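Di-haem cytochrome c peroxidase family protein (Burkholderia thailandensis E264, PDB 6NX0) is a dihaem c-type enzyme of the cytochrome c peroxidase/MauG family that reaches an unusually stable bis-Fe(IV) state and probably acts on hydrogen peroxide. Local coordinates at residues A[190-195]-A[349-354]; A[324-329]-A[363-368]; A[342-347]-A[416-421]. All blocks are in the same frame, centred on the assembly; numbering follows the deposited sequence.

Contact 1. Residues A[190-195]-A[349-354]; sequences FSDGRA and CDTAAK. With HEC (heme c), chain B; GOL (glycerol), chain I.
Thr351, on the helix through 349-354, lies with its CA 5.4 Å from the CA of Arg194, which follows the type I beta turn from Phe190 to Gly193. Gly193 suits the end of this turn, its positive phi being easy for glycine. Thr351 OG1 is anti to its carbonyl carbon (chi1 -60°) and donates to Asp192 O at 2.6 Å, from above the carbonyl plane, while CG2 packs near Gly193 O. The Asp192 carboxylate organises the loop. Asp192 OD1 accepts a hydrogen bond from Arg194 N, forming an Asx turn, and on the opposite face of its plane one from the salt-bridging Arg194 NH2 at 3.1 Å; OD2 pairs with Arg158. Arg194 NH2 also donates almost straight (175°) to haem O2D at 3.0 Å. The Arg194 guanidinium lies over Phe190, its NH1 3.5 Å above the centre of the ring. Ser191 N binds haem O1D at 2.9 Å and Phe190 N binds O2A at 2.7 Å. On the helix side, one water donates to Thr351 OG1 and accepts from Lys354 NZ, and a glycerol, probably from the crystallisation liquor, joins Lys354 NZ to Arg194 O. The haem iron, whose axial protein ligand is His126, also carries a water. Two arginines around Asp192 and a propionate suggest a charge-balanced network that would stabilise the propionate as an anion, with Thr351 tying the propionate-binding loop to the helix.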
loop_
_atom_site.group_PDB
_atom_site.type_symbol
_atom_site.label_atom_id
_atom_site.label_comp_id
_atom_site.label_asym_id
_atom_site.label_seq_id
_atom_site.Cartn_x
_atom_site.Cartn_y
_atom_site.Cartn_z
ATOM N N PHE A 190 3.693 -3.565 4.124
ATOM C CA PHE A 190 4.661 -3.023 3.178
ATOM C C PHE A 190 4.485 -3.680 1.804
ATOM O O PHE A 190 3.894 -4.761 1.676
ATOM C CB PHE A 190 6.117 -3.174 3.638
ATOM C CG PHE A 190 6.449 -2.460 4.919
ATOM C CD1 PHE A 190 6.394 -1.070 4.989
ATOM C CD2 PHE A 190 6.852 -3.169 6.040
ATOM C CE1 PHE A 190 6.744 -0.406 6.163
ATOM C CE2 PHE A 190 7.200 -2.514 7.214
ATOM C CZ PHE A 190 7.164 -1.138 7.275
ATOM N N SER A 191 5.016 -3.041 0.766
ATOM C CA SER A 191 4.820 -3.517 -0.597
ATOM C C SER A 191 5.580 -4.798 -0.887
ATOM O O SER A 191 5.263 -5.470 -1.877
ATOM C CB SER A 191 5.231 -2.459 -1.606
ATOM O OG SER A 191 4.334 -1.365 -1.583
ATOM N N ASP A 192 6.556 -5.150 -0.045
ATOM C CA ASP A 192 7.258 -6.426 -0.129
ATOM C C ASP A 192 6.837 -7.390 0.977
ATOM O O ASP A 192 7.473 -8.438 1.167
ATOM C CB ASP A 192 8.767 -6.186 -0.107
ATOM C CG ASP A 192 9.234 -5.463 1.151
ATOM O OD1 ASP A 192 8.474 -5.407 2.136
ATOM O OD2 ASP A 192 10.377 -4.943 1.161
ATOM N N GLY A 193 5.765 -7.076 1.697
ATOM C CA GLY A 193 5.197 -7.973 2.686
ATOM C C GLY A 193 6.093 -8.319 3.858
ATOM O O GLY A 193 5.822 -9.299 4.562
ATOM N N ARG A 194 7.101 -7.507 4.146
ATOM C CA ARG A 194 8.102 -7.890 5.140
ATOM C C ARG A 194 7.638 -7.783 6.598
ATOM O O ARG A 194 8.358 -8.290 7.471
ATOM C CB ARG A 194 9.376 -7.064 4.953
ATOM C CG ARG A 194 9.274 -5.613 5.303
ATOM C CD ARG A 194 10.603 -4.904 4.980
ATOM N NE ARG A 194 10.585 -3.489 5.331
ATOM C CZ ARG A 194 10.051 -2.533 4.580
ATOM N NH1 ARG A 194 10.099 -1.279 4.997
ATOM N NH2 ARG A 194 9.465 -2.820 3.417
ATOM N N ALA A 195 6.476 -7.185 6.899
ATOM C CA ALA A 195 5.909 -7.189 8.247
ATOM C C ALA A 195 4.629 -8.016 8.237
ATOM O O ALA A 195 3.801 -7.867 7.350
ATOM C CB ALA A 195 5.618 -5.773 8.754
ATOM N N CYS A 349 11.152 -10.576 -3.397
ATOM C CA CYS A 349 12.163 -11.625 -3.216
ATOM C C CYS A 349 13.049 -11.375 -2.001
ATOM O O CYS A 349 13.600 -12.331 -1.444
ATOM C CB CYS A 349 13.028 -11.784 -4.468
ATOM S SG CYS A 349 13.898 -10.331 -5.047
ATOM N N ASP A 350 13.222 -10.123 -1.572
ATOM C CA ASP A 350 14.032 -9.907 -0.373
ATOM C C ASP A 350 13.328 -10.473 0.848
ATOM O O ASP A 350 13.957 -11.110 1.696
ATOM C CB ASP A 350 14.342 -8.420 -0.190
ATOM C CG ASP A 350 15.227 -7.853 -1.310
ATOM O OD1 ASP A 350 15.898 -8.626 -2.047
ATOM O OD2 ASP A 350 15.263 -6.615 -1.449
ATOM N N THR A 351 12.011 -10.286 0.930
ATOM C CA THR A 351 11.224 -10.907 1.978
ATOM C C THR A 351 11.238 -12.420 1.868
ATOM O O THR A 351 11.368 -13.118 2.880
ATOM C CB THR A 351 9.791 -10.388 1.904
ATOM O OG1 THR A 351 9.830 -8.977 2.087
ATOM C CG2 THR A 351 8.927 -11.016 2.966
ATOM N N ALA A 352 11.079 -12.942 0.658
ATOM C CA ALA A 352 11.080 -14.388 0.462
ATOM C C ALA A 352 12.364 -15.005 0.996
ATOM O O ALA A 352 12.334 -16.053 1.637
ATOM C CB ALA A 352 10.885 -14.697 -1.022
ATOM N N ALA A 353 13.494 -14.343 0.787
ATOM C CA ALA A 353 14.759 -14.883 1.274
ATOM C C ALA A 353 14.814 -14.855 2.798
ATOM O O ALA A 353 15.248 -15.829 3.430
ATOM C CB ALA A 353 15.914 -14.092 0.672
ATOM N N LYS A 354 14.357 -13.763 3.408
ATOM C CA LYS A 354 14.323 -13.673 4.865
ATOM C C LYS A 354 13.445 -14.749 5.486
ATOM O O LYS A 354 13.707 -15.184 6.613
ATOM C CB LYS A 354 13.839 -12.289 5.295
ATOM C CG LYS A 354 14.725 -11.141 4.905
ATOM C CD LYS A 354 14.042 -9.797 5.192
ATOM C CE LYS A 354 14.890 -8.603 4.758
ATOM N NZ LYS A 354 14.087 -7.337 4.791
HETATM FE FE HEC B . 4.266 4.658 7.229
HETATM C CHA HEC B . 3.888 2.068 4.959
HETATM C CHB HEC B . 2.202 3.045 9.390
HETATM C CHC HEC B . 5.367 6.654 9.805
HETATM C CHD HEC B . 6.493 6.226 5.121
HETATM N NA HEC B . 3.178 2.945 7.139
HETATM C C1A HEC B . 3.182 2.001 6.132
HETATM C C2A HEC B . 2.269 0.951 6.488
HETATM C C3A HEC B . 1.723 1.282 7.666
HETATM C C4A HEC B . 2.352 2.487 8.143
HETATM C CMA HEC B . 0.767 0.438 8.502
HETATM C CAA HEC B . 1.998 -0.310 5.645
HETATM C CBA HEC B . 0.767 -0.108 4.779
HETATM C CGA HEC B . 0.527 -1.235 3.810
HETATM O O1A HEC B . -0.575 -1.204 3.187
HETATM O O2A HEC B . 1.467 -2.053 3.562
HETATM N NB HEC B . 3.897 4.819 9.218
HETATM C C1B HEC B . 3.007 4.021 9.924
HETATM C C2B HEC B . 3.032 4.438 11.300
HETATM C C3B HEC B . 3.982 5.368 11.447
HETATM C C4B HEC B . 4.509 5.647 10.133
HETATM C CMB HEC B . 2.152 3.825 12.393
HETATM C CAB HEC B . 4.386 6.149 12.714
HETATM C CBB HEC B . 5.048 5.182 13.727
HETATM N NC HEC B . 5.636 6.154 7.414
HETATM C C1C HEC B . 5.894 6.879 8.570
HETATM C C2C HEC B . 6.675 8.030 8.178
HETATM C C3C HEC B . 6.972 7.956 6.877
HETATM C C4C HEC B . 6.347 6.748 6.380
HETATM C CMC HEC B . 6.993 9.207 9.115
HETATM C CAC HEC B . 7.476 9.095 5.974
HETATM C CBC HEC B . 8.930 9.471 6.291
HETATM N ND HEC B . 4.992 4.250 5.379
HETATM C C1D HEC B . 5.901 5.069 4.679
HETATM C C2D HEC B . 6.248 4.403 3.450
HETATM C C3D HEC B . 5.511 3.112 3.432
HETATM C C4D HEC B . 4.745 3.078 4.648
HETATM C CMD HEC B . 7.276 4.880 2.443
HETATM C CAD HEC B . 5.580 2.017 2.351
HETATM C CBD HEC B . 6.923 1.341 2.508
HETATM C CGD HEC B . 7.009 0.003 1.794
HETATM O O1D HEC B . 6.016 -0.394 1.147
HETATM O O2D HEC B . 8.130 -0.579 1.844
HETATM C C1 GOL I . 11.073 -9.907 9.245
HETATM O O1 GOL I . 10.692 -11.239 9.084
HETATM C C2 GOL I . 11.480 -9.432 7.851
HETATM O O2 GOL I . 10.549 -9.846 6.922
HETATM C C3 GOL I . 11.620 -7.866 7.941
HETATM O O3 GOL I . 12.750 -7.474 7.173
HETATM O O HOH W 1 12.158 -7.397 2.557
HETATM O O HOH W 2 5.955 3.352 7.711
#

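Contact 2. Residues A[324-329]-A[363-368]; sequences YDAIAV and WCAYLR. With HEC (heme c), chain C.
Asp325 and Leu367 form the antiparallel hydrogen-bonded pair of a short two-stranded sheet, with Asp325 N to Leu367 O at 3.1 Å and Leu367 N to Asp325 O at 2.9 Å. Packing is tight around the two tyrosines. Arg368 CG, anti to its backbone N (chi1 -153°), rests over one face of the Tyr324 ring, 4.0 Å from its centroid, so the arginine's aliphatic part makes a CH-pi contact while its guanidinium reaches Gly188 O and a propionate of the first haem c. The Tyr366 ring is sandwiched between Trp363 CE3 and Ala326 CB, the latter 4.2 Å from its centroid, a methyl small enough to meet Ala365 CB as well. Contact is looser where the chains diverge: one water donates to Ala365 O at 2.6 Å and accepts from Ala328 N; on the partly exposed side another links Tyr366 OH and, weakly, Asp325 OD1, whose anti lone pair takes the Ala326 N-H. Ile327 CD1 lies against the ring and propionate arm of the second haem c, Leu367 CD1 beside the propionate carboxylate. Leu348 of helix 348-354 packs on both tyrosines, Pro185 of strand 184-186 on Tyr324, and helix 390-399, carrying the iron ligand Tyr397, on Ile327.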
loop_
_atom_site.group_PDB
_atom_site.type_symbol
_atom_site.label_atom_id
_atom_site.label_comp_id
_atom_site.label_asym_id
_atom_site.label_seq_id
_atom_site.Cartn_x
_atom_site.Cartn_y
_atom_site.Cartn_z
ATOM N N TYR A 324 0.377 -10.554 -5.119
ATOM C CA TYR A 324 1.616 -9.960 -5.616
ATOM C C TYR A 324 1.728 -10.151 -7.118
ATOM O O TYR A 324 1.409 -11.221 -7.646
ATOM C CB TYR A 324 2.843 -10.599 -4.920
ATOM C CG TYR A 324 2.937 -10.183 -3.475
ATOM C CD1 TYR A 324 2.154 -10.777 -2.481
ATOM C CD2 TYR A 324 3.798 -9.148 -3.093
ATOM C CE1 TYR A 324 2.217 -10.340 -1.165
ATOM C CE2 TYR A 324 3.864 -8.722 -1.804
ATOM C CZ TYR A 324 3.092 -9.320 -0.831
ATOM O OH TYR A 324 3.212 -8.826 0.453
ATOM N N ASP A 325 2.176 -9.113 -7.815
ATOM C CA ASP A 325 2.500 -9.260 -9.221
ATOM C C ASP A 325 3.610 -8.301 -9.614
ATOM O O ASP A 325 4.040 -7.449 -8.837
ATOM C CB ASP A 325 1.258 -9.063 -10.092
ATOM C CG ASP A 325 1.157 -10.118 -11.185
ATOM O OD1 ASP A 325 2.171 -10.373 -11.883
ATOM O OD2 ASP A 325 0.074 -10.737 -11.283
ATOM N N ALA A 326 4.105 -8.493 -10.830
ATOM C CA ALA A 326 5.301 -7.833 -11.337
ATOM C C ALA A 326 4.903 -7.098 -12.607
ATOM O O ALA A 326 4.905 -7.681 -13.696
ATOM C CB ALA A 326 6.414 -8.850 -11.598
ATOM N N ILE A 327 4.572 -5.810 -12.484
ATOM C CA ILE A 327 4.171 -5.030 -13.661
ATOM C C ILE A 327 5.280 -4.106 -14.165
ATOM O O ILE A 327 5.115 -3.493 -15.237
ATOM C CB ILE A 327 2.864 -4.239 -13.419
ATOM C CG1 ILE A 327 3.038 -3.085 -12.417
ATOM C CG2 ILE A 327 1.746 -5.175 -12.946
ATOM C CD1 ILE A 327 1.836 -2.125 -12.370
ATOM N N ALA A 328 6.407 -4.001 -13.439
ATOM C CA ALA A 328 7.620 -3.344 -13.936
ATOM C C ALA A 328 7.382 -1.878 -14.322
ATOM O O ALA A 328 7.695 -1.439 -15.429
ATOM C CB ALA A 328 8.198 -4.123 -15.122
ATOM N N VAL A 329 6.868 -1.097 -13.382
ATOM C CA VAL A 329 6.740 0.336 -13.669
ATOM C C VAL A 329 8.115 0.962 -13.907
ATOM O O VAL A 329 9.155 0.422 -13.477
ATOM C CB VAL A 329 5.974 1.091 -12.567
ATOM C CG1 VAL A 329 4.608 0.492 -12.348
ATOM C CG2 VAL A 329 6.784 1.157 -11.289
ATOM N N TRP A 363 10.502 -14.409 -7.149
ATOM C CA TRP A 363 9.620 -13.323 -6.733
ATOM C C TRP A 363 10.253 -11.950 -6.894
ATOM O O TRP A 363 9.660 -10.963 -6.462
ATOM C CB TRP A 363 9.195 -13.495 -5.273
ATOM C CG TRP A 363 8.560 -14.812 -4.982
ATOM C CD1 TRP A 363 9.050 -15.797 -4.159
ATOM C CD2 TRP A 363 7.334 -15.305 -5.515
ATOM N NE1 TRP A 363 8.196 -16.877 -4.155
ATOM C CE2 TRP A 363 7.136 -16.600 -4.981
ATOM C CE3 TRP A 363 6.385 -14.781 -6.395
ATOM C CZ2 TRP A 363 6.021 -17.368 -5.294
ATOM C CZ3 TRP A 363 5.290 -15.542 -6.711
ATOM C CH2 TRP A 363 5.109 -16.822 -6.167
ATOM N N CYS A 364 11.449 -11.848 -7.458
ATOM C CA CYS A 364 12.009 -10.528 -7.708
ATOM C C CYS A 364 11.140 -9.801 -8.725
ATOM O O CYS A 364 10.669 -10.391 -9.701
ATOM C CB CYS A 364 13.460 -10.630 -8.175
ATOM S SG CYS A 364 14.646 -11.078 -6.843
ATOM N N ALA A 365 10.902 -8.523 -8.457
ATOM C CA ALA A 365 10.045 -7.591 -9.197
ATOM C C ALA A 365 8.574 -7.724 -8.800
ATOM O O ALA A 365 7.754 -6.927 -9.290
ATOM C CB ALA A 365 10.176 -7.717 -10.725
ATOM N N TYR A 366 8.219 -8.621 -7.896
ATOM C CA TYR A 366 6.851 -8.695 -7.418
ATOM C C TYR A 366 6.625 -7.708 -6.282
ATOM O O TYR A 366 7.476 -7.540 -5.404
ATOM C CB TYR A 366 6.511 -10.097 -6.922
ATOM C CG TYR A 366 6.206 -11.101 -8.003
ATOM C CD1 TYR A 366 7.176 -11.535 -8.905
ATOM C CD2 TYR A 366 4.933 -11.647 -8.109
ATOM C CE1 TYR A 366 6.857 -12.467 -9.908
ATOM C CE2 TYR A 366 4.624 -12.577 -9.066
ATOM C CZ TYR A 366 5.585 -12.983 -9.960
ATOM O OH TYR A 366 5.232 -13.921 -10.926
ATOM N N LEU A 367 5.447 -7.096 -6.288
ATOM C CA LEU A 367 5.024 -6.122 -5.290
ATOM C C LEU A 367 3.561 -6.377 -4.962
ATOM O O LEU A 367 2.809 -6.892 -5.790
ATOM C CB LEU A 367 5.223 -4.690 -5.807
ATOM C CG LEU A 367 6.670 -4.293 -6.057
ATOM C CD1 LEU A 367 6.702 -3.032 -6.923
ATOM C CD2 LEU A 367 7.365 -4.076 -4.713
ATOM N N ARG A 368 3.149 -6.011 -3.751
ATOM C CA ARG A 368 1.769 -6.256 -3.331
ATOM C C ARG A 368 0.821 -5.346 -4.107
ATOM O O ARG A 368 1.025 -4.132 -4.177
ATOM C CB ARG A 368 1.586 -6.039 -1.821
ATOM C CG ARG A 368 0.426 -6.880 -1.226
ATOM C CD ARG A 368 0.138 -6.601 0.267
ATOM N NE ARG A 368 -0.530 -5.307 0.385
ATOM C CZ ARG A 368 -0.215 -4.332 1.218
ATOM N NH1 ARG A 368 0.738 -4.472 2.133
ATOM N NH2 ARG A 368 -0.885 -3.195 1.122
HETATM FE FE HEC C . -2.772 -2.027 -11.091
HETATM C CHA HEC C . -0.660 -0.330 -8.991
HETATM C CHB HEC C . -4.551 0.857 -11.649
HETATM C CHC HEC C . -4.461 -3.533 -13.669
HETATM C CHD HEC C . -1.290 -4.999 -10.304
HETATM N NA HEC C . -2.665 -0.122 -10.400
HETATM C C1A HEC C . -1.731 0.346 -9.494
HETATM C C2A HEC C . -1.944 1.764 -9.365
HETATM C C3A HEC C . -3.074 2.067 -10.014
HETATM C C4A HEC C . -3.551 0.885 -10.688
HETATM C CMA HEC C . -3.670 3.454 -10.239
HETATM C CAA HEC C . -1.152 2.695 -8.418
HETATM C CBA HEC C . -1.784 2.741 -7.037
HETATM C CGA HEC C . -1.016 3.526 -6.001
HETATM O O1A HEC C . -1.444 3.426 -4.811
HETATM O O2A HEC C . 0.130 3.989 -6.261
HETATM N NB HEC C . -4.227 -1.482 -12.379
HETATM C C1B HEC C . -4.870 -0.241 -12.400
HETATM C C2B HEC C . -5.862 -0.263 -13.459
HETATM C C3B HEC C . -5.805 -1.442 -14.075
HETATM C C4B HEC C . -4.810 -2.241 -13.373
HETATM C CMB HEC C . -6.841 0.906 -13.744
HETATM C CAB HEC C . -6.562 -1.920 -15.340
HETATM C CBB HEC C . -6.238 -1.004 -16.542
HETATM N NC HEC C . -2.919 -3.913 -11.794
HETATM C C1C HEC C . -3.622 -4.307 -12.916
HETATM C C2C HEC C . -3.370 -5.707 -13.116
HETATM C C3C HEC C . -2.572 -6.140 -12.131
HETATM C C4C HEC C . -2.238 -5.011 -11.295
HETATM C CMC HEC C . -4.055 -6.499 -14.251
HETATM C CAC HEC C . -2.236 -7.599 -11.782
HETATM C CBC HEC C . -1.449 -8.209 -12.961
HETATM N ND HEC C . -1.293 -2.557 -9.830
HETATM C C1D HEC C . -0.826 -3.868 -9.680
HETATM C C2D HEC C . 0.373 -3.825 -8.897
HETATM C C3D HEC C . 0.627 -2.405 -8.570
HETATM C C4D HEC C . -0.474 -1.672 -9.134
HETATM C CMD HEC C . 1.253 -4.997 -8.473
HETATM C CAD HEC C . 1.817 -1.841 -7.782
HETATM C CBD HEC C . 2.966 -1.640 -8.750
HETATM C CGD HEC C . 4.030 -0.752 -8.158
HETATM O O1D HEC C . 3.778 -0.132 -7.096
HETATM O O2D HEC C . 5.064 -0.536 -8.856
HETATM O O HOH W 3 4.571 -12.266 -13.414
HETATM O O HOH W 4 7.592 -4.805 -10.850
#

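Contact 3. Residues A[342-347]-A[416-421]; sequences RHFDNG and DVPRAY
In Phe344, chi1 of -60° sets CG beside the backbone N, and with chi2 at 82° one face of the ring lies against Pro418; in Asn346, a similar chi1 places CG and chi2 of -40° sets OD1 beside Pro418 CD. Pro418 CD lies over that face, 4.1 Å from the Phe344 centroid in a CH-pi contact, with Pro418 N above the centre; proline suits this place because its CD hydrogens, polarised by the adjacent N, can point at an aromatic face. The two side chains slide past each other in opposite directions, while Asp416 CA lies at the ring's edge. Asn346 OD1 touches Pro418 CD at 3.3 Å, and Asn346 ND2 stands 4.1 Å from Tyr421 CE2, the amide nearly perpendicular to the ring. Polar links run through water. One water lies 2.7 Å from Asp416 OD1 and accepts from Asp345 N; another donates to Asp345 O and to Asp416 O at 2.8 Å. Asp416 OD1 is also salt-bridged to Arg331, which makes a cation-pi contact with Phe344, and Asp345 OD2 pairs with Arg158. A proline-phenylalanine CH-pi contact joins two loops, with an Asx turn (Asp345 OD1 to Gly347 N) just before helix 348-354, close to His383 of the second haem site.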
loop_
_atom_site.group_PDB
_atom_site.type_symbol
_atom_site.label_atom_id
_atom_site.label_comp_id
_atom_site.label_asym_id
_atom_site.label_seq_id
_atom_site.Cartn_x
_atom_site.Cartn_y
_atom_site.Cartn_z
ATOM N N ARG A 342 23.505 -0.083 -10.609
ATOM C CA ARG A 342 23.378 -1.490 -10.272
ATOM C C ARG A 342 22.314 -1.738 -9.216
ATOM O O ARG A 342 22.013 -2.894 -8.933
ATOM C CB ARG A 342 24.723 -2.061 -9.793
ATOM C CG ARG A 342 25.790 -2.021 -10.885
ATOM C CD ARG A 342 27.015 -2.854 -10.501
ATOM N NE ARG A 342 27.659 -2.383 -9.284
ATOM C CZ ARG A 342 28.498 -3.110 -8.550
ATOM N NH1 ARG A 342 29.044 -2.592 -7.461
ATOM N NH2 ARG A 342 28.772 -4.365 -8.897
ATOM N N HIS A 343 21.732 -0.690 -8.646
ATOM C CA HIS A 343 20.719 -0.855 -7.617
ATOM C C HIS A 343 19.335 -0.947 -8.236
ATOM O O HIS A 343 18.937 -0.090 -9.027
ATOM C CB HIS A 343 20.711 0.301 -6.614
ATOM C CG HIS A 343 19.488 0.294 -5.755
ATOM N ND1 HIS A 343 19.323 -0.578 -4.701
ATOM C CD2 HIS A 343 18.330 0.982 -5.862
ATOM C CE1 HIS A 343 18.124 -0.391 -4.167
ATOM N NE2 HIS A 343 17.503 0.543 -4.857
ATOM N N PHE A 344 18.597 -1.964 -7.825
ATOM C CA PHE A 344 17.184 -2.089 -8.142
ATOM C C PHE A 344 16.443 -2.492 -6.885
ATOM O O PHE A 344 16.903 -3.358 -6.137
ATOM C CB PHE A 344 16.942 -3.161 -9.237
ATOM C CG PHE A 344 17.632 -2.870 -10.536
ATOM C CD1 PHE A 344 18.968 -3.194 -10.709
ATOM C CD2 PHE A 344 16.969 -2.231 -11.570
ATOM C CE1 PHE A 344 19.614 -2.920 -11.922
ATOM C CE2 PHE A 344 17.621 -1.949 -12.776
ATOM C CZ PHE A 344 18.946 -2.281 -12.924
ATOM N N ASP A 345 15.277 -1.897 -6.673
ATOM C CA ASP A 345 14.351 -2.357 -5.643
ATOM C C ASP A 345 13.584 -3.532 -6.220
ATOM O O ASP A 345 12.732 -3.359 -7.102
ATOM C CB ASP A 345 13.430 -1.210 -5.228
ATOM C CG ASP A 345 12.337 -1.625 -4.273
ATOM O OD1 ASP A 345 12.203 -2.816 -3.971
ATOM O OD2 ASP A 345 11.589 -0.709 -3.822
ATOM N N ASN A 346 13.897 -4.730 -5.743
ATOM C CA ASN A 346 13.377 -5.962 -6.308
ATOM C C ASN A 346 12.160 -6.499 -5.577
ATOM O O ASN A 346 11.662 -7.567 -5.938
ATOM C CB ASN A 346 14.479 -7.024 -6.320
ATOM C CG ASN A 346 15.573 -6.705 -7.332
ATOM O OD1 ASN A 346 15.289 -6.239 -8.434
ATOM N ND2 ASN A 346 16.818 -6.957 -6.959
ATOM N N GLY A 347 11.652 -5.790 -4.582
ATOM C CA GLY A 347 10.374 -6.178 -3.985
ATOM C C GLY A 347 10.414 -7.481 -3.205
ATOM O O GLY A 347 11.257 -7.712 -2.322
ATOM N N ASP A 416 13.604 -0.805 -14.789
ATOM C CA ASP A 416 13.772 -0.890 -13.342
ATOM C C ASP A 416 13.752 -2.330 -12.850
ATOM O O ASP A 416 13.445 -2.594 -11.679
ATOM C CB ASP A 416 12.710 -0.075 -12.624
ATOM C CG ASP A 416 13.155 0.371 -11.245
ATOM O OD1 ASP A 416 14.391 0.498 -10.994
ATOM O OD2 ASP A 416 12.260 0.581 -10.404
ATOM N N VAL A 417 14.085 -3.273 -13.730
ATOM C CA VAL A 417 14.235 -4.680 -13.381
ATOM C C VAL A 417 15.602 -5.137 -13.871
ATOM O O VAL A 417 15.940 -4.909 -15.038
ATOM C CB VAL A 417 13.112 -5.536 -13.995
ATOM C CG1 VAL A 417 13.306 -6.984 -13.641
ATOM C CG2 VAL A 417 11.714 -5.043 -13.566
ATOM N N PRO A 418 16.414 -5.755 -13.026
ATOM C CA PRO A 418 17.704 -6.273 -13.497
ATOM C C PRO A 418 17.496 -7.233 -14.666
ATOM O O PRO A 418 16.486 -7.924 -14.740
ATOM C CB PRO A 418 18.265 -7.005 -12.275
ATOM C CG PRO A 418 17.463 -6.543 -11.105
ATOM C CD PRO A 418 16.148 -6.089 -11.621
ATOM N N ARG A 419 18.496 -7.318 -15.547
ATOM C CA ARG A 419 18.418 -8.284 -16.645
ATOM C C ARG A 419 18.107 -9.680 -16.132
ATOM O O ARG A 419 17.353 -10.434 -16.773
ATOM C CB ARG A 419 19.732 -8.315 -17.432
ATOM C CG ARG A 419 19.826 -7.237 -18.487
ATOM C CD ARG A 419 21.145 -7.292 -19.246
ATOM N NE ARG A 419 22.229 -6.731 -18.452
ATOM C CZ ARG A 419 23.246 -7.421 -17.940
ATOM N NH1 ARG A 419 24.162 -6.783 -17.216
ATOM N NH2 ARG A 419 23.365 -8.732 -18.154
ATOM N N ALA A 420 18.631 -10.015 -14.951
ATOM C CA ALA A 420 18.452 -11.344 -14.381
ATOM C C ALA A 420 17.002 -11.682 -14.077
ATOM O O ALA A 420 16.673 -12.860 -13.977
ATOM C CB ALA A 420 19.243 -11.491 -13.082
ATOM N N TYR A 421 16.128 -10.687 -13.918
ATOM C CA TYR A 421 14.755 -10.936 -13.496
ATOM C C TYR A 421 13.728 -10.431 -14.495
ATOM O O TYR A 421 12.522 -10.440 -14.186
ATOM C CB TYR A 421 14.491 -10.310 -12.115
ATOM C CG TYR A 421 15.478 -10.765 -11.078
ATOM C CD1 TYR A 421 15.733 -12.127 -10.881
ATOM C CD2 TYR A 421 16.161 -9.847 -10.289
ATOM C CE1 TYR A 421 16.663 -12.544 -9.942
ATOM C CE2 TYR A 421 17.084 -10.260 -9.349
ATOM C CZ TYR A 421 17.319 -11.610 -9.176
ATOM O OH TYR A 421 18.232 -12.037 -8.229
HETATM O O HOH W 5 14.981 0.572 -8.336
HETATM O O HOH W 6 11.815 -0.675 -8.018
HETATM O O HOH W 7 12.434 -4.511 -9.947
#

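In the fold
Contact 1 is buried, whereas contacts 2 and 3 are only partly so, and contact 3 is the farthest from the chain's centre. Helix 348-354 relates them all: its residues make contact 1, it follows the loop of contact 3 directly, and it lies in sequence between the two strands of contact 2. The Cys349-Cys364 disulfide joins contacts 1 and 2, as does the probable hydrogen bond from Arg368 N to Ser191 O; Ala365 N similarly reaches Asn346 O of contact 3. Chemistry follows place: charged groups and backbone N-H at the propionates of the first haem, sheet pairing and aromatic packing beside the second, and proline-ring packing with waters between the outer loops.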